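Long-range contacts in 3-phytase (Klebsiella pneumoniae, PDB 2WNH), which probably removes phosphate from phytate (myo-inositol hexakisphosphate), starting at the 3-position, as a member of the histidine acid phosphatase family: residues B[35-40]-B[204-209]; B[64-69]-B[351-356]; B[92-97]-B[126-131]; B[335-340]-B[376-381]. The protein carries 3 engineered substitutions. All coordinates share one frame; numbering follows the deposited sequence. Where two conformers were deposited one is given.

Interaction 1 (B[35-40]-B[204-209])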
loop_
_atom_site.group_PDB
_atom_site.type_symbol
_atom_site.label_atom_id
_atom_site.label_comp_id
_atom_site.label_asym_id
_atom_site.label_seq_id
_atom_site.Cartn_x
_atom_site.Cartn_y
_atom_site.Cartn_z
ATOM N N ARG B 35 -2.686 3.377 -43.593
ATOM C CA ARG B 35 -2.685 1.989 -44.062
ATOM C C ARG B 35 -2.890 1.910 -45.576
ATOM O O ARG B 35 -2.130 1.224 -46.268
ATOM C CB ARG B 35 -3.756 1.155 -43.368
ATOM C CG ARG B 35 -3.773 -0.303 -43.839
ATOM C CD ARG B 35 -4.752 -1.165 -43.039
ATOM N NE ARG B 35 -4.387 -1.263 -41.624
ATOM C CZ ARG B 35 -3.437 -2.047 -41.132
ATOM N NH1 ARG B 35 -2.704 -2.819 -41.921
ATOM N NH2 ARG B 35 -3.215 -2.056 -39.829
ATOM N N GLU B 36 -3.914 2.615 -46.066
ATOM C CA GLU B 36 -4.187 2.672 -47.509
ATOM C C GLU B 36 -2.920 3.005 -48.277
ATOM O O GLU B 36 -2.580 2.332 -49.255
ATOM C CB GLU B 36 -5.241 3.733 -47.821
ATOM C CG GLU B 36 -6.677 3.315 -47.573
ATOM C CD GLU B 36 -7.701 4.397 -47.950
ATOM O OE1 GLU B 36 -7.322 5.578 -48.172
ATOM O OE2 GLU B 36 -8.903 4.057 -48.015
ATOM N N ALA B 37 -2.225 4.042 -47.815
ATOM C CA ALA B 37 -1.026 4.553 -48.471
ATOM C C ALA B 37 0.139 3.576 -48.435
ATOM O O ALA B 37 0.790 3.355 -49.454
ATOM C CB ALA B 37 -0.607 5.892 -47.865
ATOM N N ILE B 38 0.421 3.013 -47.258
ATOM C CA ILE B 38 1.593 2.170 -47.103
ATOM C C ILE B 38 1.387 0.812 -47.772
ATOM O O ILE B 38 2.327 0.242 -48.297
ATOM C CB ILE B 38 2.064 2.044 -45.611
ATOM C CG1 ILE B 38 1.049 1.276 -44.743
ATOM C CG2 ILE B 38 2.397 3.448 -45.045
ATOM C CD1 ILE B 38 1.495 1.118 -43.267
ATOM N N GLU B 39 0.155 0.315 -47.755
ATOM C CA GLU B 39 -0.140 -0.954 -48.412
ATOM C C GLU B 39 -0.074 -0.793 -49.928
ATOM O O GLU B 39 0.417 -1.691 -50.617
ATOM C CB GLU B 39 -1.479 -1.517 -47.945
ATOM C CG GLU B 39 -1.373 -2.071 -46.526
ATOM C CD GLU B 39 -2.644 -2.725 -46.015
ATOM O OE1 GLU B 39 -3.735 -2.568 -46.625
ATOM O OE2 GLU B 39 -2.552 -3.380 -44.960
ATOM N N ALA B 40 -0.516 0.356 -50.434
ATOM C CA ALA B 40 -0.387 0.659 -51.871
ATOM C C ALA B 40 1.072 0.837 -52.259
ATOM O O ALA B 40 1.519 0.286 -53.272
ATOM C CB ALA B 40 -1.208 1.908 -52.253
ATOM N N LEU B 204 8.365 10.798 -50.513
ATOM C CA LEU B 204 8.819 11.090 -49.156
ATOM C C LEU B 204 7.698 11.012 -48.120
ATOM O O LEU B 204 7.879 10.403 -47.059
ATOM C CB LEU B 204 9.468 12.478 -49.095
ATOM C CG LEU B 204 9.924 12.976 -47.711
ATOM C CD1 LEU B 204 10.921 12.015 -47.081
ATOM C CD2 LEU B 204 10.551 14.335 -47.812
ATOM N N SER B 205 6.548 11.604 -48.419
ATOM C CA SER B 205 5.480 11.643 -47.423
ATOM C C SER B 205 5.026 10.237 -47.049
ATOM O O SER B 205 4.852 9.951 -45.865
ATOM C CB SER B 205 4.303 12.541 -47.835
ATOM O OG SER B 205 3.644 12.047 -48.986
ATOM N N VAL B 206 4.857 9.358 -48.043
ATOM C CA VAL B 206 4.440 7.983 -47.768
ATOM C C VAL B 206 5.574 7.197 -47.098
ATOM O O VAL B 206 5.324 6.415 -46.192
ATOM C CB VAL B 206 3.866 7.269 -49.011
ATOM C CG1 VAL B 206 3.423 5.839 -48.661
ATOM C CG2 VAL B 206 2.656 8.047 -49.547
ATOM N N MET B 207 6.820 7.435 -47.511
ATOM C CA MET B 207 7.953 6.839 -46.804
ATOM C C MET B 207 7.949 7.211 -45.325
ATOM O O MET B 207 8.222 6.367 -44.466
ATOM C CB MET B 207 9.281 7.226 -47.435
ATOM C CG MET B 207 9.589 6.400 -48.684
ATOM S SD MET B 207 11.162 6.861 -49.402
ATOM C CE MET B 207 10.619 7.600 -50.934
ATOM N N ALA B 208 7.638 8.472 -45.047
ATOM C CA ALA B 208 7.528 8.948 -43.660
ATOM C C ALA B 208 6.407 8.218 -42.905
ATOM O O ALA B 208 6.603 7.866 -41.730
ATOM C CB ALA B 208 7.313 10.473 -43.636
ATOM N N ASN B 209 5.266 7.990 -43.561
ATOM C CA ASN B 209 4.180 7.168 -43.010
ATOM C C ASN B 209 4.688 5.763 -42.660
ATOM O O ASN B 209 4.296 5.181 -41.645
ATOM C CB ASN B 209 3.025 6.964 -44.021
ATOM C CG ASN B 209 2.201 8.213 -44.296
ATOM O OD1 ASN B 209 1.568 8.312 -45.366
ATOM N ND2 ASN B 209 2.166 9.152 -43.348
#
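I38, V206 and A37 carry most of this contact between two helices whose short axes pass 9.3 Å apart at a steep crossing angle of -104°. A37 and V206 sit at the crossing point, their CB atoms directed at the other helix. The CG1 methyl of V206, anti to its own backbone N, reaches across to lie 3.7 Å from the carbonyl oxygen of A37, and the same methyl is 4.1 Å from A37 CB. A small alanine on one helix and one branch of a valine on the other thus set how closely the backbones can come together. The crossing lies in the helix-rich part of the chain, consistent with the mostly helical domain that histidine acid phosphatases carry beside their alpha/beta domain. I38 stands next to A37 and flanks the touching point. Its first torsion (chi1 67°) puts CG1 in the crowded place between N and carbonyl carbon and leaves CG2 to approach N209, with I38 CG2 to N209 CB at 3.7 Å. The two side chains cross obliquely. M210 and T213, further along the helix of N209, continue the surface against which I38 rests. N209 also brings OD1 to 4.1 Å from A37 CB, a loose van der Waals neighbour. Further along helix 32-42, A41 packs on V206, while N34, a turn before I38, touches N209.

Interaction 2 (B[64-69]-B[351-356])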
loop_
_atom_site.group_PDB
_atom_site.type_symbol
_atom_site.label_atom_id
_atom_site.label_comp_id
_atom_site.label_asym_id
_atom_site.label_seq_id
_atom_site.Cartn_x
_atom_site.Cartn_y
_atom_site.Cartn_z
ATOM N N VAL B 64 2.008 5.241 -21.299
ATOM C CA VAL B 64 1.609 6.594 -20.877
ATOM C C VAL B 64 1.352 6.628 -19.359
ATOM O O VAL B 64 1.810 7.553 -18.672
ATOM C CB VAL B 64 0.431 7.150 -21.711
ATOM C CG1 VAL B 64 -0.039 8.495 -21.137
ATOM C CG2 VAL B 64 0.891 7.387 -23.160
ATOM N N VAL B 65 0.671 5.606 -18.823
ATOM C CA VAL B 65 0.526 5.508 -17.364
ATOM C C VAL B 65 1.883 5.570 -16.657
ATOM O O VAL B 65 2.020 6.267 -15.623
ATOM C CB VAL B 65 -0.235 4.209 -16.933
ATOM C CG1 VAL B 65 -0.139 3.951 -15.377
ATOM C CG2 VAL B 65 -1.730 4.267 -17.365
ATOM N N ASN B 66 2.881 4.860 -17.195
ATOM C CA ASN B 66 4.222 4.831 -16.548
ATOM C C ASN B 66 4.825 6.234 -16.455
ATOM O O ASN B 66 5.330 6.659 -15.414
ATOM C CB ASN B 66 5.202 3.925 -17.303
ATOM C CG ASN B 66 4.880 2.427 -17.174
ATOM O OD1 ASN B 66 5.321 1.631 -18.002
ATOM N ND2 ASN B 66 4.139 2.051 -16.165
ATOM N N LYS B 67 4.744 6.973 -17.549
ATOM C CA LYS B 67 5.226 8.352 -17.553
ATOM C C LYS B 67 4.405 9.241 -16.589
ATOM O O LYS B 67 4.993 9.996 -15.798
ATOM C CB LYS B 67 5.205 8.871 -19.003
ATOM C CG LYS B 67 5.779 10.292 -19.208
ATOM C CD LYS B 67 4.688 11.307 -19.061
ATOM C CE LYS B 67 5.149 12.699 -19.489
ATOM N NZ LYS B 67 3.899 13.556 -19.473
ATOM N N GLY B 68 3.072 9.138 -16.639
ATOM C CA GLY B 68 2.191 9.920 -15.763
ATOM C C GLY B 68 2.462 9.632 -14.276
ATOM O O GLY B 68 2.435 10.538 -13.439
ATOM N N ARG B 69 2.715 8.379 -13.951
ATOM C CA ARG B 69 2.951 7.990 -12.549
ATOM C C ARG B 69 4.216 8.641 -12.016
ATOM O O ARG B 69 4.202 9.258 -10.941
ATOM C CB ARG B 69 3.073 6.466 -12.406
ATOM C CG ARG B 69 3.374 6.017 -10.963
ATOM C CD ARG B 69 3.559 4.503 -10.819
ATOM N NE ARG B 69 2.522 3.668 -11.454
ATOM C CZ ARG B 69 1.207 3.854 -11.375
ATOM N NH1 ARG B 69 0.693 4.906 -10.733
ATOM N NH2 ARG B 69 0.393 3.000 -11.995
ATOM N N LEU B 351 8.121 -1.377 -21.800
ATOM C CA LEU B 351 7.283 -0.751 -20.757
ATOM C C LEU B 351 8.096 -0.467 -19.492
ATOM O O LEU B 351 7.632 -0.705 -18.355
ATOM C CB LEU B 351 6.035 -1.589 -20.455
ATOM C CG LEU B 351 5.015 -1.685 -21.602
ATOM C CD1 LEU B 351 3.862 -2.583 -21.218
ATOM C CD2 LEU B 351 4.490 -0.273 -21.982
ATOM N N GLN B 352 9.303 0.061 -19.706
ATOM C CA GLN B 352 10.173 0.457 -18.597
ATOM C C GLN B 352 9.617 1.699 -17.903
ATOM O O GLN B 352 9.309 2.682 -18.560
ATOM C CB GLN B 352 11.583 0.758 -19.126
ATOM C CG GLN B 352 12.544 1.361 -18.092
ATOM C CD GLN B 352 12.871 0.371 -16.995
ATOM O OE1 GLN B 352 13.320 -0.740 -17.275
ATOM N NE2 GLN B 352 12.601 0.747 -15.745
ATOM N N THR B 353 9.516 1.693 -16.573
ATOM C CA THR B 353 9.119 2.941 -15.915
ATOM C C THR B 353 10.291 3.909 -15.874
ATOM O O THR B 353 11.401 3.494 -15.541
ATOM C CB THR B 353 8.641 2.750 -14.473
ATOM O OG1 THR B 353 8.035 1.464 -14.339
ATOM C CG2 THR B 353 7.608 3.843 -14.156
ATOM N N PRO B 354 10.043 5.197 -16.201
ATOM C CA PRO B 354 11.104 6.199 -16.162
ATOM C C PRO B 354 11.389 6.628 -14.743
ATOM O O PRO B 354 11.127 7.787 -14.380
ATOM C CB PRO B 354 10.525 7.375 -16.950
ATOM C CG PRO B 354 9.059 7.216 -16.909
ATOM C CD PRO B 354 8.749 5.765 -16.633
ATOM N N ASP B 355 11.916 5.686 -13.964
ATOM C CA ASP B 355 12.419 5.934 -12.622
ATOM C C ASP B 355 13.824 6.534 -12.662
ATOM O O ASP B 355 14.407 6.723 -13.732
ATOM C CB ASP B 355 12.427 4.625 -11.799
ATOM C CG ASP B 355 13.370 3.547 -12.373
ATOM O OD1 ASP B 355 14.298 3.850 -13.148
ATOM O OD2 ASP B 355 13.178 2.359 -12.027
ATOM N N ALA B 356 14.379 6.804 -11.483
ATOM C CA ALA B 356 15.720 7.389 -11.371
ATOM C C ALA B 356 16.824 6.675 -12.184
ATOM O O ALA B 356 17.795 7.309 -12.596
ATOM C CB ALA B 356 16.114 7.516 -9.887
#
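A Schellman motif at L351, with positive phi, ends the preceding helix, and the loop that follows lays an inverse gamma turn centred on P354 against helix 58-77. N66 is the helix residue with the most surface buried. Its CB lies 4.0 Å from T353 CG2, a methyl held anti to the T353 backbone N. The backbone oxygen of N66 is covered by the proline, P354 CD being 3.7 Å away, while P354 CG rests 4.0 Å from K67 CA. The polar end of K67 turns elsewhere, to salt bridges with E21 and E71. The loop is braced internally: Q352 NE2 donates to T353 O at 3.0 Å, in the carbonyl plane, on a lone pair, and nearly straight (170°). The same oxygen takes a weak bond from D355 N, which closes the gamma turn. D355 OD1 accepts from ND1 of H358, a residue that binds magnesium in a structure of this protein, though none is bound to this chain. L351 of a second subunit packs on V65 and R69. Methyl and ring carbons thus meet the helix through van der Waals contact, the loop's own bonds fix its shape, and D355 probably helps to orient H358.

Interaction 3 (B[92-97]-B[126-131])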
loop_
_atom_site.group_PDB
_atom_site.type_symbol
_atom_site.label_atom_id
_atom_site.label_comp_id
_atom_site.label_asym_id
_atom_site.label_seq_id
_atom_site.Cartn_x
_atom_site.Cartn_y
_atom_site.Cartn_z
ATOM N N TYR B 92 -6.085 20.833 -14.858
ATOM C CA TYR B 92 -7.138 20.880 -15.876
ATOM C C TYR B 92 -6.591 20.175 -17.093
ATOM O O TYR B 92 -5.510 20.532 -17.583
ATOM C CB TYR B 92 -7.570 22.320 -16.231
ATOM C CG TYR B 92 -8.741 22.363 -17.187
ATOM C CD1 TYR B 92 -10.051 22.172 -16.733
ATOM C CD2 TYR B 92 -8.544 22.567 -18.560
ATOM C CE1 TYR B 92 -11.137 22.190 -17.629
ATOM C CE2 TYR B 92 -9.620 22.599 -19.443
ATOM C CZ TYR B 92 -10.903 22.407 -18.975
ATOM O OH TYR B 92 -11.951 22.420 -19.891
ATOM N N VAL B 93 -7.329 19.166 -17.558
ATOM C CA VAL B 93 -6.890 18.374 -18.719
ATOM C C VAL B 93 -7.801 18.613 -19.903
ATOM O O VAL B 93 -9.019 18.380 -19.828
ATOM C CB VAL B 93 -6.843 16.857 -18.391
ATOM C CG1 VAL B 93 -6.306 16.081 -19.585
ATOM C CG2 VAL B 93 -5.969 16.598 -17.138
ATOM N N ARG B 94 -7.208 19.088 -21.003
ATOM C CA ARG B 94 -7.946 19.319 -22.241
ATOM C C ARG B 94 -7.318 18.479 -23.372
ATOM O O ARG B 94 -6.160 18.671 -23.734
ATOM C CB ARG B 94 -7.930 20.817 -22.588
ATOM C CG ARG B 94 -8.680 21.124 -23.894
ATOM C CD ARG B 94 -9.096 22.578 -23.961
ATOM N NE ARG B 94 -9.536 22.965 -25.307
ATOM C CZ ARG B 94 -10.092 24.137 -25.561
ATOM N NH1 ARG B 94 -10.319 24.982 -24.547
ATOM N NH2 ARG B 94 -10.432 24.467 -26.808
ATOM N N ALA B 95 -8.087 17.515 -23.862
ATOM C CA ALA B 95 -7.653 16.599 -24.913
ATOM C C ALA B 95 -8.335 16.913 -26.230
ATOM O O ALA B 95 -9.528 17.233 -26.267
ATOM C CB ALA B 95 -7.950 15.158 -24.521
ATOM N N SER B 96 -7.581 16.759 -27.320
ATOM C CA SER B 96 -8.168 16.703 -28.660
ATOM C C SER B 96 -9.279 15.614 -28.674
ATOM O O SER B 96 -9.140 14.575 -27.996
ATOM C CB SER B 96 -7.058 16.395 -29.667
ATOM O OG SER B 96 -7.622 15.960 -30.882
ATOM N N PRO B 97 -10.408 15.860 -29.393
ATOM C CA PRO B 97 -11.551 14.947 -29.242
ATOM C C PRO B 97 -11.408 13.550 -29.847
ATOM O O PRO B 97 -12.307 12.719 -29.632
ATOM C CB PRO B 97 -12.727 15.726 -29.889
ATOM C CG PRO B 97 -12.089 16.644 -30.858
ATOM C CD PRO B 97 -10.726 17.012 -30.268
ATOM N N ASP B 126 -16.221 17.395 -33.280
ATOM C CA ASP B 126 -14.973 16.725 -33.627
ATOM C C ASP B 126 -13.859 17.709 -33.970
ATOM O O ASP B 126 -12.844 17.321 -34.543
ATOM C CB ASP B 126 -15.164 15.690 -34.743
ATOM C CG ASP B 126 -16.130 16.147 -35.807
ATOM O OD1 ASP B 126 -16.064 17.339 -36.194
ATOM O OD2 ASP B 126 -16.950 15.302 -36.255
ATOM N N ALA B 127 -14.038 18.974 -33.588
ATOM C CA ALA B 127 -13.023 19.991 -33.836
ATOM C C ALA B 127 -12.821 20.939 -32.653
ATOM O O ALA B 127 -13.759 21.611 -32.202
ATOM C CB ALA B 127 -13.353 20.785 -35.121
ATOM N N ASP B 128 -11.581 21.001 -32.174
ATOM C CA ASP B 128 -11.182 21.877 -31.085
ATOM C C ASP B 128 -10.300 22.943 -31.716
ATOM O O ASP B 128 -9.361 22.602 -32.402
ATOM C CB ASP B 128 -10.401 21.057 -30.041
ATOM C CG ASP B 128 -9.930 21.882 -28.840
ATOM O OD1 ASP B 128 -9.494 23.048 -28.999
ATOM O OD2 ASP B 128 -9.971 21.321 -27.720
ATOM N N PRO B 129 -10.603 24.240 -31.491
ATOM C CA PRO B 129 -9.850 25.315 -32.164
ATOM C C PRO B 129 -8.366 25.454 -31.769
ATOM O O PRO B 129 -7.617 26.155 -32.437
ATOM C CB PRO B 129 -10.624 26.579 -31.770
ATOM C CG PRO B 129 -11.248 26.240 -30.466
ATOM C CD PRO B 129 -11.637 24.787 -30.587
ATOM N N LEU B 130 -7.932 24.774 -30.708
ATOM C CA LEU B 130 -6.512 24.726 -30.388
ATOM C C LEU B 130 -5.769 23.691 -31.227
ATOM O O LEU B 130 -4.569 23.815 -31.426
ATOM C CB LEU B 130 -6.325 24.338 -28.923
ATOM C CG LEU B 130 -6.727 25.348 -27.849
ATOM C CD1 LEU B 130 -6.673 24.638 -26.496
ATOM C CD2 LEU B 130 -5.790 26.578 -27.883
ATOM N N PHE B 131 -6.491 22.672 -31.692
ATOM C CA PHE B 131 -5.874 21.484 -32.279
ATOM C C PHE B 131 -6.222 21.207 -33.755
ATOM O O PHE B 131 -5.328 21.000 -34.568
ATOM C CB PHE B 131 -6.206 20.252 -31.425
ATOM C CG PHE B 131 -5.903 20.420 -29.950
ATOM C CD1 PHE B 131 -4.647 20.825 -29.502
ATOM C CD2 PHE B 131 -6.889 20.126 -29.005
ATOM C CE1 PHE B 131 -4.388 20.963 -28.130
ATOM C CE2 PHE B 131 -6.624 20.230 -27.642
ATOM C CZ PHE B 131 -5.390 20.663 -27.205
HETATM O O HOH W 1 -11.161 19.035 -27.433
#
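R94 grips the carboxylate of D128 side-on, with NE and NH2 each taking one oxygen in a buried salt bridge. R94 NE is 3.0 Å from D128 OD2 and meets its syn lone pair. R94 NH2 is 2.8 Å from D128 OD1 but comes from above the carboxylate plane, since the two flat groups are turned 44° against each other. The arginine chain is extended from CG to NE, and D128 holds its CG anti to its own N, so the two reach tip to tip. D128 OD1 spends its anti lone pair on L130 N, 2.9 Å away, closing an Asx turn that shapes the loop. D128 OD2 also accepts from a water at 2.6 Å, and this water donates in addition to A95 O at 2.7 Å. The remaining R94 nitrogen, NH1, bonds to the carbonyls of A401 and M402 near the end of the modelled chain.

L130 CD1 lies over one face of the guanidinium, 3.5 Å from R94 NE. F131 follows, its CD2 3.8 Å from S96 CB, with L130 CB over the centre of its ring. P97 CG abuts D126 C at 3.7 Å, and S96 OG turns to H290 NE2. H290 starts a His-Asp sequence that probably is the signature motif of the family, so the bond from S96 brings this contact next to the probable active site. With two arginine nitrogens, a backbone NH and a water all donating, the D128 carboxylate probably stays ionised even in acid.

Interaction 4 (B[335-340]-B[376-381])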
loop_
_atom_site.group_PDB
_atom_site.type_symbol
_atom_site.label_atom_id
_atom_site.label_comp_id
_atom_site.label_asym_id
_atom_site.label_seq_id
_atom_site.Cartn_x
_atom_site.Cartn_y
_atom_site.Cartn_z
ATOM N N TYR B 335 10.939 32.901 -13.371
ATOM C CA TYR B 335 11.738 32.286 -14.419
ATOM C C TYR B 335 10.890 31.269 -15.163
ATOM O O TYR B 335 9.908 30.788 -14.639
ATOM C CB TYR B 335 12.929 31.560 -13.805
ATOM C CG TYR B 335 13.970 32.499 -13.265
ATOM C CD1 TYR B 335 13.794 33.119 -12.018
ATOM C CD2 TYR B 335 15.140 32.779 -13.998
ATOM C CE1 TYR B 335 14.760 33.994 -11.501
ATOM C CE2 TYR B 335 16.103 33.651 -13.491
ATOM C CZ TYR B 335 15.900 34.254 -12.253
ATOM O OH TYR B 335 16.836 35.121 -11.741
ATOM N N LEU B 336 11.298 30.949 -16.382
ATOM C CA LEU B 336 10.646 29.932 -17.180
ATOM C C LEU B 336 11.652 28.823 -17.484
ATOM O O LEU B 336 12.822 29.097 -17.730
ATOM C CB LEU B 336 10.122 30.566 -18.471
ATOM C CG LEU B 336 9.243 29.700 -19.363
ATOM C CD1 LEU B 336 7.902 29.441 -18.686
ATOM C CD2 LEU B 336 9.051 30.356 -20.735
ATOM N N ARG B 337 11.187 27.575 -17.415
ATOM C CA ARG B 337 11.930 26.414 -17.900
ATOM C C ARG B 337 11.127 25.803 -19.037
ATOM O O ARG B 337 9.897 25.686 -18.949
ATOM C CB ARG B 337 12.104 25.405 -16.760
ATOM C CG ARG B 337 12.805 24.142 -17.168
ATOM C CD ARG B 337 13.099 23.295 -15.966
ATOM N NE ARG B 337 13.776 22.074 -16.365
ATOM C CZ ARG B 337 13.402 20.860 -15.991
ATOM N NH1 ARG B 337 12.331 20.692 -15.216
ATOM N NH2 ARG B 337 14.105 19.813 -16.403
ATOM N N VAL B 338 11.813 25.420 -20.120
ATOM C CA VAL B 338 11.135 24.935 -21.318
ATOM C C VAL B 338 11.881 23.688 -21.760
ATOM O O VAL B 338 13.104 23.713 -21.919
ATOM C CB VAL B 338 11.207 26.000 -22.452
ATOM C CG1 VAL B 338 10.540 25.467 -23.704
ATOM C CG2 VAL B 338 10.553 27.281 -22.001
ATOM N N TYR B 339 11.172 22.569 -21.931
ATOM C CA TYR B 339 11.879 21.356 -22.349
ATOM C C TYR B 339 11.001 20.395 -23.117
ATOM O O TYR B 339 9.771 20.518 -23.106
ATOM C CB TYR B 339 12.546 20.647 -21.153
ATOM C CG TYR B 339 11.622 20.227 -20.041
ATOM C CD1 TYR B 339 11.312 21.104 -19.013
ATOM C CD2 TYR B 339 11.084 18.937 -20.008
ATOM C CE1 TYR B 339 10.479 20.720 -17.980
ATOM C CE2 TYR B 339 10.245 18.528 -18.954
ATOM C CZ TYR B 339 9.944 19.441 -17.960
ATOM O OH TYR B 339 9.145 19.108 -16.879
ATOM N N PHE B 340 11.648 19.457 -23.804
ATOM C CA PHE B 340 10.960 18.398 -24.489
ATOM C C PHE B 340 11.434 17.091 -23.871
ATOM O O PHE B 340 12.625 16.935 -23.584
ATOM C CB PHE B 340 11.277 18.397 -25.990
ATOM C CG PHE B 340 10.580 17.292 -26.742
ATOM C CD1 PHE B 340 9.195 17.312 -26.925
ATOM C CD2 PHE B 340 11.301 16.205 -27.235
ATOM C CE1 PHE B 340 8.530 16.279 -27.588
ATOM C CE2 PHE B 340 10.631 15.166 -27.917
ATOM C CZ PHE B 340 9.254 15.208 -28.087
ATOM N N GLY B 376 16.954 22.529 -13.005
ATOM C CA GLY B 376 16.954 22.693 -14.468
ATOM C C GLY B 376 17.452 24.060 -14.943
ATOM O O GLY B 376 17.903 24.870 -14.138
ATOM N N THR B 377 17.341 24.295 -16.249
ATOM C CA THR B 377 17.727 25.578 -16.874
ATOM C C THR B 377 16.584 26.563 -16.761
ATOM O O THR B 377 15.519 26.353 -17.366
ATOM C CB THR B 377 18.129 25.377 -18.373
ATOM O OG1 THR B 377 19.190 24.405 -18.452
ATOM C CG2 THR B 377 18.591 26.688 -19.028
ATOM N N LEU B 378 16.801 27.627 -15.971
ATOM C CA LEU B 378 15.792 28.636 -15.706
ATOM C C LEU B 378 16.135 29.949 -16.407
ATOM O O LEU B 378 17.260 30.438 -16.324
ATOM C CB LEU B 378 15.636 28.849 -14.187
ATOM C CG LEU B 378 14.596 27.990 -13.437
ATOM C CD1 LEU B 378 14.411 26.565 -13.912
ATOM C CD2 LEU B 378 14.838 28.036 -11.917
ATOM N N CYS B 379 15.140 30.499 -17.103
ATOM C CA CYS B 379 15.306 31.678 -17.955
ATOM C C CYS B 379 14.448 32.836 -17.435
ATOM O O CYS B 379 13.253 32.646 -17.171
ATOM C CB CYS B 379 14.889 31.301 -19.388
ATOM S SG CYS B 379 15.882 29.915 -20.046
ATOM N N PRO B 380 15.032 34.047 -17.281
ATOM C CA PRO B 380 14.193 35.168 -16.846
ATOM C C PRO B 380 12.863 35.199 -17.592
ATOM O O PRO B 380 12.825 35.175 -18.831
ATOM C CB PRO B 380 15.077 36.391 -17.150
ATOM C CG PRO B 380 16.450 35.859 -16.883
ATOM C CD PRO B 380 16.436 34.468 -17.467
ATOM N N PHE B 381 11.781 35.274 -16.832
ATOM C CA PHE B 381 10.448 34.928 -17.330
ATOM C C PHE B 381 9.988 35.788 -18.518
ATOM O O PHE B 381 9.639 35.231 -19.567
ATOM C CB PHE B 381 9.401 34.971 -16.190
ATOM C CG PHE B 381 8.034 34.519 -16.614
ATOM C CD1 PHE B 381 7.700 33.159 -16.584
ATOM C CD2 PHE B 381 7.069 35.442 -17.030
ATOM C CE1 PHE B 381 6.417 32.721 -16.978
ATOM C CE2 PHE B 381 5.786 35.025 -17.415
ATOM C CZ PHE B 381 5.466 33.661 -17.405
HETATM O O HOH W 2 14.591 25.960 -20.129
#
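Two backbone hydrogen bonds join L336 and C379 as an antiparallel hydrogen-bonded pair. L336 N donates to C379 O at 2.7 Å, and C379 N returns the bond to L336 O at 2.8 Å; both acceptors are met in the carbonyl plane. C379 O is used a second time, by a CA-H...O contact from Y335 CA at 3.2 Å. Y335 and P380 form the next, non-hydrogen-bonded pair with diverging side chains, and the tyrosine ring passes along the backbone there, CD2 3.5 Å from P380 N. At the other end the strands splay, their directions 133° apart, and a water sits between them: it accepts from V338 N at 2.8 Å and has T377 O, at 2.9 Å, among the acceptors within its reach. R337 runs extended alongside T377 and G376; its NE pairs with E364, its NH1 with E324, and its guanidinium and the Y339 ring overlap face on face, offset toward their rims. T377 OG1 bonds the other oxygen of E364, so this carboxylate ties both strands. At G376 phi is positive (125°), and a CB would clash with R337 NE. C379 SG forms a disulfide with C370. L336 CD1 touches F381 CE1 at 4.0 Å. Strand 334-342 also pairs with strands 320-328 and 361-364, and P380 occupies the N-cap position of helix 381-388, which packs over L336 and C379 through A384.

In the fold
Interactions 3 and 4 reach the same mixed sheet, their centres about 26 Å apart, through strand 91-95 and strands 334-342 and 376-380. Interaction 2 joins helix 58-77, the helix preceding strand 91-95 in the chain, to the loop after helix 345-349. Its nearest atoms are about 8 Å from interaction 4 and 10 Å from interaction 3. Interaction 1 lies apart among helices, its centre about 38 Å from that of interaction 4, across the chain's centre. In sequence, interaction 3 is nested inside the loops closed by 1 and 2, interaction 4 follows 1 and 3, and 2 crosses both 1 and 4. Both the sheet-bearing and the helical regions are thus assembled from segments distant in sequence.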